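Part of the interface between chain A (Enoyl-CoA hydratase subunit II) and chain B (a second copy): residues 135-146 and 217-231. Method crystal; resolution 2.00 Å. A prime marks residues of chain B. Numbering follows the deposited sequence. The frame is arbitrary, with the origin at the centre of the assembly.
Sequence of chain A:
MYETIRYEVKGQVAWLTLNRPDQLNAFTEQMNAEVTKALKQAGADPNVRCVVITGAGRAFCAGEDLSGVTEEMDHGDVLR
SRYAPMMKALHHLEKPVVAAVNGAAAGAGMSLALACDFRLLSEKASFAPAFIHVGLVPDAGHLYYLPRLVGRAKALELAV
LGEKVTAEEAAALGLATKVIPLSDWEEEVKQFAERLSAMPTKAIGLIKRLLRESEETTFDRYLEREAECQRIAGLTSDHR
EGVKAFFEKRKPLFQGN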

ATOM      1  N   GLY A 135      15.215 -22.079  -5.482  1.00 18.81           N
ATOM      2  CA  GLY A 135      14.869 -21.696  -6.858  1.00 18.11           C
ATOM      3  C   GLY A 135      13.399 -21.629  -7.211  1.00 17.98           C
ATOM      4  O   GLY A 135      13.039 -21.632  -8.424  1.00 18.21           O
ATOM      5  N   LEU A 136      12.547 -21.498  -6.191  1.00 16.27           N
ATOM      6  CA  LEU A 136      11.112 -21.392  -6.387  1.00 16.28           C
ATOM      7  C   LEU A 136      10.575 -19.979  -6.072  1.00 16.37           C
ATOM      8  O   LEU A 136      11.311 -19.118  -5.553  1.00 16.06           O
ATOM      9  CB  LEU A 136      10.386 -22.462  -5.539  1.00 16.75           C
ATOM     10  CG  LEU A 136      10.542 -23.949  -5.926  1.00 18.55           C
ATOM     11  CD1 LEU A 136       9.688 -24.822  -5.040  1.00 20.80           C
ATOM     12  CD2 LEU A 136      10.228 -24.230  -7.431  1.00 17.52           C
ATOM     13  N   VAL A 137       9.294 -19.741  -6.374  1.00 16.55           N
ATOM     14  CA  VAL A 137       8.677 -18.439  -6.161  1.00 16.29           C
ATOM     15  C   VAL A 137       7.799 -18.530  -4.899  1.00 17.00           C
ATOM     16  O   VAL A 137       7.313 -19.614  -4.565  1.00 17.49           O
ATOM     17  CB  VAL A 137       7.802 -17.996  -7.387  1.00 17.23           C
ATOM     18  CG1 VAL A 137       8.622 -18.000  -8.701  1.00 18.28           C
ATOM     19  CG2 VAL A 137       6.618 -18.894  -7.555  1.00 16.27           C
ATOM     20  N   PRO A 138       7.623 -17.403  -4.171  1.00 16.69           N
ATOM     21  CA  PRO A 138       6.659 -17.460  -3.080  1.00 16.99           C
ATOM     22  C   PRO A 138       5.270 -17.773  -3.612  1.00 16.59           C
ATOM     23  O   PRO A 138       4.864 -17.187  -4.602  1.00 16.85           O
ATOM     24  CB  PRO A 138       6.734 -16.056  -2.462  1.00 17.22           C
ATOM     25  CG  PRO A 138       8.205 -15.581  -2.781  1.00 17.55           C
ATOM     26  CD  PRO A 138       8.318 -16.098  -4.234  1.00 17.03           C
ATOM     27  N   ASP A 139       4.578 -18.698  -2.957  1.00 16.65           N
ATOM     28  CA  ASP A 139       3.291 -19.186  -3.439  1.00 18.37           C
ATOM     29  C   ASP A 139       2.188 -19.341  -2.358  1.00 17.51           C
ATOM     30  O   ASP A 139       2.343 -18.858  -1.245  1.00 18.65           O
ATOM     31  CB  ASP A 139       3.498 -20.475  -4.225  1.00 18.23           C
ATOM     32  CG  ASP A 139       3.996 -21.633  -3.346  1.00 22.11           C
ATOM     33  OD1 ASP A 139       3.979 -21.500  -2.083  1.00 23.65           O
ATOM     34  OD2 ASP A 139       4.418 -22.672  -3.928  1.00 20.64           O
ATOM     35  N   ALA A 140       1.096 -20.037  -2.688  1.00 17.14           N
ATOM     36  CA  ALA A 140      -0.119 -20.060  -1.841  1.00 16.56           C
ATOM     37  C   ALA A 140      -0.567 -18.622  -1.514  1.00 16.61           C
ATOM     38  O   ALA A 140      -0.976 -18.319  -0.367  1.00 15.95           O
ATOM     39  CB  ALA A 140       0.156 -20.843  -0.526  1.00 15.43           C
ATOM     40  N   GLY A 141      -0.459 -17.722  -2.491  1.00 15.10           N
ATOM     41  CA  GLY A 141      -1.027 -16.381  -2.321  1.00 15.04           C
ATOM     42  C   GLY A 141      -0.056 -15.328  -1.821  1.00 15.23           C
ATOM     43  O   GLY A 141      -0.434 -14.165  -1.727  1.00 15.28           O
ATOM     44  N   HIS A 142       1.197 -15.727  -1.565  1.00 13.48           N
ATOM     45  CA  HIS A 142       2.189 -14.929  -0.880  1.00 13.46           C
ATOM     46  C   HIS A 142       2.313 -13.524  -1.480  1.00 13.44           C
ATOM     47  O   HIS A 142       2.211 -12.557  -0.777  1.00 13.32           O
ATOM     48  CB  HIS A 142       3.555 -15.609  -0.979  1.00 12.97           C
ATOM     49  CG  HIS A 142       4.509 -15.236   0.108  1.00 13.06           C
ATOM     50  ND1 HIS A 142       5.317 -14.119   0.051  1.00 18.49           N
ATOM     51  CD2 HIS A 142       4.844 -15.882   1.247  1.00 12.93           C
ATOM     52  CE1 HIS A 142       6.077 -14.066   1.129  1.00 13.67           C
ATOM     53  NE2 HIS A 142       5.826 -15.137   1.859  1.00 20.04           N
ATOM     54  N   LEU A 143       2.538 -13.453  -2.795  1.00 11.98           N
ATOM     55  CA  LEU A 143       2.757 -12.195  -3.473  1.00 12.54           C
ATOM     56  C   LEU A 143       1.486 -11.403  -3.781  1.00 11.91           C
ATOM     57  O   LEU A 143       1.558 -10.301  -4.314  1.00 11.15           O
ATOM     58  CB  LEU A 143       3.619 -12.410  -4.730  1.00 11.50           C
ATOM     59  CG  LEU A 143       5.017 -12.984  -4.436  1.00 15.32           C
ATOM     60  CD1 LEU A 143       5.689 -13.280  -5.793  1.00 17.19           C
ATOM     61  CD2 LEU A 143       5.861 -12.077  -3.601  1.00 16.08           C
ATOM     62  N   TYR A 144       0.334 -11.960  -3.434  1.00 12.15           N
ATOM     63  CA  TYR A 144      -0.898 -11.192  -3.481  1.00 13.82           C
ATOM     64  C   TYR A 144      -1.013 -10.455  -2.153  1.00 13.89           C
ATOM     65  O   TYR A 144      -1.321  -9.256  -2.112  1.00 13.66           O
ATOM     66  CB  TYR A 144      -2.124 -12.110  -3.687  1.00 14.95           C
ATOM     67  CG  TYR A 144      -3.400 -11.314  -3.916  1.00 17.25           C
ATOM     68  CD1 TYR A 144      -3.761 -10.857  -5.205  1.00 18.69           C
ATOM     69  CD2 TYR A 144      -4.241 -10.988  -2.832  1.00 18.67           C
ATOM     70  CE1 TYR A 144      -4.944 -10.119  -5.410  1.00 18.12           C
ATOM     71  CE2 TYR A 144      -5.414 -10.240  -3.024  1.00 21.41           C
ATOM     72  CZ  TYR A 144      -5.760  -9.812  -4.303  1.00 21.43           C
ATOM     73  OH  TYR A 144      -6.932  -9.056  -4.465  1.00 21.68           O
ATOM     74  N   TYR A 145      -0.758 -11.170  -1.045  1.00 13.67           N
ATOM     75  CA  TYR A 145      -0.873 -10.545   0.274  1.00 12.80           C
ATOM     76  C   TYR A 145       0.231  -9.579   0.631  1.00 12.05           C
ATOM     77  O   TYR A 145      -0.012  -8.527   1.244  1.00 10.84           O
ATOM     78  CB  TYR A 145      -0.938 -11.626   1.354  1.00 15.13           C
ATOM     79  CG  TYR A 145      -2.217 -12.433   1.204  1.00 18.59           C
ATOM     80  CD1 TYR A 145      -3.443 -11.841   1.426  1.00 20.19           C
ATOM     81  CD2 TYR A 145      -2.190 -13.762   0.798  1.00 22.95           C
ATOM     82  CE1 TYR A 145      -4.641 -12.572   1.258  1.00 26.21           C
ATOM     83  CE2 TYR A 145      -3.379 -14.497   0.611  1.00 22.21           C
ATOM     84  CZ  TYR A 145      -4.588 -13.898   0.863  1.00 20.62           C
ATOM     85  OH  TYR A 145      -5.786 -14.606   0.703  1.00 25.46           O
ATOM     86  N   LEU A 146       1.450  -9.974   0.302  1.00 11.43           N
ATOM     87  CA  LEU A 146       2.626  -9.314   0.878  1.00 11.70           C
ATOM     88  C   LEU A 146       2.723  -7.845   0.440  1.00 11.96           C
ATOM     89  O   LEU A 146       2.923  -7.009   1.272  1.00 11.65           O
ATOM     90  CB  LEU A 146       3.914 -10.081   0.559  1.00 10.11           C
ATOM     91  CG  LEU A 146       5.173  -9.612   1.275  1.00 12.37           C
ATOM     92  CD1 LEU A 146       4.951  -9.548   2.863  1.00 12.02           C
ATOM     93  CD2 LEU A 146       6.378 -10.497   0.832  1.00  9.98           C
TER
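Chain B 217-231: TTFDRYLEREAECQR

Chain B lies on this segment as a helix, residues 219 to 231, with Thr218′ at its N-cap. Chain A is loop and turn up to Gly141, at the N-cap position of a helix that starts at His142. The helix axes approach to 10.4 Å, and their N-to-C directions differ by 133°. The chains run in opposing order: Val137 lies by Gln230′ (CA to CA 6.3 Å), Asp139 by Glu226′ (6.5 Å), Gly141 by Leu223′ (6.3 Å) and Tyr144 by Phe219′ (7.2 Å).

Leu136 CD2 lies 3.5 Å from Gln230′ OE1. At Val137 the backbone is extended. Its N donates to Gln230′ OE1 at 3.0 Å, and its O accepts from Gln230′ NE2 at 2.9 Å. One amide side chain thus serves both polar groups of one residue. Gln230′ NE2 also donates to Asp139 OD2 at 2.8 Å.

A type I' turn runs from Asp139 to His142. It presents two successive amides to Glu226′, whose chi1 and chi2 are both t. Gly141 N donates to Glu226′ OE2 at 2.7 Å. Ala140 N donates to Glu226′ OE1, also at 2.7 Å, but the bond is weak because its angle is only 121°. Gly141 has phi 95°, where a CB would jam against the preceding carbonyl O.

Water 2 joins Pro138 O (2.8 Å) and Leu143 N (3.1 Å) to Glu226′ OE2 and Tyr222′ OH (both 2.6 Å). Leu143 CB lies 3.1 Å from Tyr222′ OH.

The helix then brings in aromatic rings. Tyr144 CB sits over the face of Tyr222′, 4.2 Å from the ring centroid. Phe219′ points its edge at the face of Tyr144, with CD1 3.6 Å from Tyr144 CD2. Water 1 links Tyr144 OH (2.8 Å) to Thr217′ O (3.0 Å). Finally, Tyr145 OH reaches Phe219′ CZ at 3.3 Å.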

ATOM      1  N   THR B 217      -4.623  -8.246 -11.309  1.00 27.24           N
ATOM      2  CA  THR B 217      -5.654  -9.289 -11.391  1.00 26.57           C
ATOM      3  C   THR B 217      -6.389  -9.529 -10.045  1.00 25.42           C
ATOM      4  O   THR B 217      -6.006  -8.994  -9.020  1.00 25.43           O
ATOM      5  CB  THR B 217      -5.076 -10.631 -12.034  1.00 27.51           C
ATOM      6  OG1 THR B 217      -6.108 -11.322 -12.768  1.00 29.12           O
ATOM      7  CG2 THR B 217      -4.465 -11.551 -10.976  1.00 26.19           C
ATOM      8  N   THR B 218      -7.451 -10.316 -10.060  1.00 23.80           N
ATOM      9  CA  THR B 218      -8.180 -10.656  -8.839  1.00 23.98           C
ATOM     10  C   THR B 218      -7.530 -11.840  -8.106  1.00 23.22           C
ATOM     11  O   THR B 218      -6.766 -12.596  -8.701  1.00 22.33           O
ATOM     12  CB  THR B 218      -9.611 -11.082  -9.149  1.00 24.09           C
ATOM     13  OG1 THR B 218      -9.568 -12.228 -10.009  1.00 27.13           O
ATOM     14  CG2 THR B 218     -10.426  -9.942  -9.818  1.00 25.37           C
ATOM     15  N   PHE B 219      -7.860 -12.029  -6.832  1.00 22.70           N
ATOM     16  CA  PHE B 219      -7.286 -13.137  -6.057  1.00 22.44           C
ATOM     17  C   PHE B 219      -7.398 -14.513  -6.742  1.00 23.43           C
ATOM     18  O   PHE B 219      -6.415 -15.248  -6.839  1.00 22.04           O
ATOM     19  CB  PHE B 219      -7.939 -13.232  -4.683  1.00 22.78           C
ATOM     20  CG  PHE B 219      -7.305 -14.250  -3.790  1.00 20.51           C
ATOM     21  CD1 PHE B 219      -6.008 -14.063  -3.327  1.00 18.98           C
ATOM     22  CD2 PHE B 219      -7.991 -15.385  -3.425  1.00 22.28           C
ATOM     23  CE1 PHE B 219      -5.411 -14.987  -2.516  1.00 19.88           C
ATOM     24  CE2 PHE B 219      -7.412 -16.324  -2.613  1.00 19.95           C
ATOM     25  CZ  PHE B 219      -6.113 -16.131  -2.154  1.00 22.76           C
ATOM     26  N   ASP B 220      -8.614 -14.859  -7.187  1.00 24.11           N
ATOM     27  CA  ASP B 220      -8.857 -16.139  -7.833  1.00 24.13           C
ATOM     28  C   ASP B 220      -7.975 -16.349  -9.063  1.00 23.37           C
ATOM     29  O   ASP B 220      -7.368 -17.413  -9.227  1.00 23.67           O
ATOM     30  CB  ASP B 220     -10.330 -16.290  -8.194  1.00 25.58           C
ATOM     31  CG  ASP B 220     -11.197 -16.580  -6.987  1.00 29.76           C
ATOM     32  OD1 ASP B 220     -10.657 -17.104  -5.980  1.00 30.24           O
ATOM     33  OD2 ASP B 220     -12.426 -16.298  -7.043  1.00 35.39           O
ATOM     34  N   ARG B 221      -7.870 -15.336  -9.906  1.00 21.96           N
ATOM     35  CA  ARG B 221      -7.078 -15.479 -11.108  1.00 21.70           C
ATOM     36  C   ARG B 221      -5.605 -15.496 -10.737  1.00 20.03           C
ATOM     37  O   ARG B 221      -4.840 -16.261 -11.315  1.00 19.41           O
ATOM     38  CB  ARG B 221      -7.372 -14.359 -12.097  1.00 22.84           C
ATOM     39  CG  ARG B 221      -8.714 -14.555 -12.814  1.00 26.49           C
ATOM     40  CD  ARG B 221      -9.098 -13.288 -13.603  1.00 33.15           C
ATOM     41  NE  ARG B 221      -8.304 -13.130 -14.824  1.00 39.85           N
ATOM     42  CZ  ARG B 221      -8.493 -13.813 -15.959  1.00 43.76           C
ATOM     43  NH1 ARG B 221      -9.451 -14.727 -16.073  1.00 44.56           N
ATOM     44  NH2 ARG B 221      -7.705 -13.582 -16.998  1.00 46.60           N
ATOM     45  N   TYR B 222      -5.238 -14.675  -9.750  1.00 16.32           N
ATOM     46  CA  TYR B 222      -3.857 -14.644  -9.258  1.00 16.15           C
ATOM     47  C   TYR B 222      -3.316 -16.055  -8.923  1.00 14.56           C
ATOM     48  O   TYR B 222      -2.210 -16.416  -9.317  1.00 14.36           O
ATOM     49  CB  TYR B 222      -3.701 -13.734  -8.031  1.00 14.28           C
ATOM     50  CG  TYR B 222      -2.271 -13.769  -7.615  1.00 15.90           C
ATOM     51  CD1 TYR B 222      -1.326 -12.993  -8.291  1.00 12.65           C
ATOM     52  CD2 TYR B 222      -1.838 -14.649  -6.606  1.00 15.14           C
ATOM     53  CE1 TYR B 222       0.031 -13.065  -7.954  1.00 14.63           C
ATOM     54  CE2 TYR B 222      -0.476 -14.732  -6.275  1.00 13.54           C
ATOM     55  CZ  TYR B 222       0.432 -13.948  -6.960  1.00 13.97           C
ATOM     56  OH  TYR B 222       1.752 -14.027  -6.671  1.00 13.26           O
ATOM     57  N   LEU B 223      -4.082 -16.825  -8.170  1.00 14.69           N
ATOM     58  CA  LEU B 223      -3.652 -18.187  -7.810  1.00 16.20           C
ATOM     59  C   LEU B 223      -3.399 -19.080  -9.053  1.00 16.56           C
ATOM     60  O   LEU B 223      -2.541 -19.951  -9.012  1.00 16.08           O
ATOM     61  CB  LEU B 223      -4.686 -18.890  -6.911  1.00 16.33           C
ATOM     62  CG  LEU B 223      -5.009 -18.209  -5.564  1.00 17.66           C
ATOM     63  CD1 LEU B 223      -6.008 -18.970  -4.676  1.00 16.47           C
ATOM     64  CD2 LEU B 223      -3.685 -18.042  -4.831  1.00 15.22           C
ATOM     65  N   GLU B 224      -4.182 -18.897 -10.116  1.00 17.57           N
ATOM     66  CA  GLU B 224      -3.943 -19.676 -11.345  1.00 18.63           C
ATOM     67  C   GLU B 224      -2.622 -19.238 -12.003  1.00 17.47           C
ATOM     68  O   GLU B 224      -1.830 -20.091 -12.414  1.00 16.77           O
ATOM     69  CB  GLU B 224      -5.117 -19.591 -12.347  1.00 19.80           C
ATOM     70  CG  GLU B 224      -6.396 -20.344 -11.940  1.00 28.19           C
ATOM     71  CD  GLU B 224      -6.292 -21.869 -12.035  1.00 35.93           C
ATOM     72  OE1 GLU B 224      -5.241 -22.409 -12.484  1.00 38.30           O
ATOM     73  OE2 GLU B 224      -7.278 -22.548 -11.641  1.00 41.93           O
ATOM     74  N   ARG B 225      -2.355 -17.922 -12.035  1.00 16.37           N
ATOM     75  CA  ARG B 225      -1.065 -17.404 -12.533  1.00 15.42           C
ATOM     76  C   ARG B 225       0.114 -17.937 -11.686  1.00 15.64           C
ATOM     77  O   ARG B 225       1.174 -18.315 -12.203  1.00 13.97           O
ATOM     78  CB  ARG B 225      -1.051 -15.860 -12.533  1.00 14.92           C
ATOM     79  CG  ARG B 225      -2.180 -15.168 -13.375  1.00 16.73           C
ATOM     80  CD  ARG B 225      -2.069 -15.407 -14.954  1.00 16.27           C
ATOM     81  NE  ARG B 225      -2.593 -16.717 -15.363  1.00 20.77           N
ATOM     82  CZ  ARG B 225      -3.888 -17.040 -15.468  1.00 24.24           C
ATOM     83  NH1 ARG B 225      -4.851 -16.163 -15.167  1.00 22.58           N
ATOM     84  NH2 ARG B 225      -4.231 -18.267 -15.851  1.00 22.84           N
ATOM     85  N   GLU B 226      -0.058 -17.926 -10.370  1.00 15.30           N
ATOM     86  CA  GLU B 226       0.991 -18.396  -9.479  1.00 15.31           C
ATOM     87  C   GLU B 226       1.376 -19.854  -9.730  1.00 16.13           C
ATOM     88  O   GLU B 226       2.572 -20.216  -9.728  1.00 16.88           O
ATOM     89  CB  GLU B 226       0.489 -18.239  -8.054  1.00 15.27           C
ATOM     90  CG  GLU B 226       1.462 -18.683  -6.995  1.00 16.37           C
ATOM     91  CD  GLU B 226       0.748 -18.714  -5.630  1.00 18.69           C
ATOM     92  OE1 GLU B 226       0.261 -19.791  -5.265  1.00 16.21           O
ATOM     93  OE2 GLU B 226       0.668 -17.650  -4.964  1.00 17.40           O
ATOM     94  N   ALA B 227       0.358 -20.704  -9.880  1.00 16.60           N
ATOM     95  CA  ALA B 227       0.563 -22.143 -10.085  1.00 17.33           C
ATOM     96  C   ALA B 227       1.331 -22.390 -11.375  1.00 18.33           C
ATOM     97  O   ALA B 227       2.255 -23.192 -11.413  1.00 15.85           O
ATOM     98  CB  ALA B 227      -0.801 -22.863 -10.119  1.00 17.07           C
ATOM     99  N   GLU B 228       0.974 -21.653 -12.430  1.00 20.13           N
ATOM    100  CA  GLU B 228       1.746 -21.728 -13.681  1.00 21.60           C
ATOM    101  C   GLU B 228       3.225 -21.305 -13.513  1.00 21.14           C
ATOM    102  O   GLU B 228       4.119 -21.966 -14.045  1.00 20.13           O
ATOM    103  CB  GLU B 228       1.065 -20.911 -14.790  1.00 22.91           C
ATOM    104  CG  GLU B 228       1.722 -21.055 -16.192  1.00 28.27           C
ATOM    105  CD  GLU B 228       2.071 -22.512 -16.599  1.00 34.60           C
ATOM    106  OE1 GLU B 228       1.265 -23.456 -16.341  1.00 37.34           O
ATOM    107  OE2 GLU B 228       3.168 -22.707 -17.178  1.00 34.89           O
ATOM    108  N   CYS B 229       3.482 -20.218 -12.786  1.00 20.23           N
ATOM    109  CA  CYS B 229       4.875 -19.780 -12.534  1.00 20.09           C
ATOM    110  C   CYS B 229       5.710 -20.802 -11.796  1.00 19.08           C
ATOM    111  O   CYS B 229       6.900 -20.956 -12.087  1.00 18.98           O
ATOM    112  CB  CYS B 229       4.904 -18.451 -11.788  1.00 20.40           C
ATOM    113  SG  CYS B 229       4.371 -17.144 -12.867  1.00 23.11           S
ATOM    114  N   GLN B 230       5.075 -21.503 -10.858  1.00 18.94           N
ATOM    115  CA  GLN B 230       5.751 -22.458 -10.007  1.00 18.77           C
ATOM    116  C   GLN B 230       6.014 -23.752 -10.762  1.00 18.92           C
ATOM    117  O   GLN B 230       6.984 -24.404 -10.453  1.00 19.38           O
ATOM    118  CB  GLN B 230       4.944 -22.773  -8.747  1.00 19.01           C
ATOM    119  CG  GLN B 230       5.769 -23.418  -7.623  1.00 18.84           C
ATOM    120  CD  GLN B 230       6.727 -22.428  -6.998  1.00 19.69           C
ATOM    121  OE1 GLN B 230       7.654 -21.885  -7.664  1.00 18.49           O
ATOM    122  NE2 GLN B 230       6.499 -22.146  -5.722  1.00 17.30           N
ATOM    123  N   ARG B 231       5.122 -24.141 -11.697  1.00 18.54           N
ATOM    124  CA  ARG B 231       5.392 -25.302 -12.586  1.00 18.54           C
ATOM    125  C   ARG B 231       6.669 -25.025 -13.340  1.00 17.58           C
ATOM    126  O   ARG B 231       7.575 -25.867 -13.344  1.00 17.88           O
ATOM    127  CB  ARG B 231       4.208 -25.600 -13.532  1.00 18.41           C
ATOM    128  CG  ARG B 231       4.404 -26.792 -14.472  1.00 19.30           C
ATOM    129  CD  ARG B 231       3.414 -26.800 -15.617  1.00 19.90           C
ATOM    130  NE  ARG B 231       3.654 -25.697 -16.555  1.00 21.16           N
ATOM    131  CZ  ARG B 231       4.538 -25.710 -17.555  1.00 23.41           C
ATOM    132  NH1 ARG B 231       5.288 -26.788 -17.793  1.00 24.51           N
ATOM    133  NH2 ARG B 231       4.667 -24.624 -18.324  1.00 23.13           N
TER
HETATM  134  O   HOH W   1      -7.516  -7.712  -6.832  1.00 25.95           O
HETATM  135  O   HOH W   2       2.517 -15.759  -4.817  1.00 12.15           O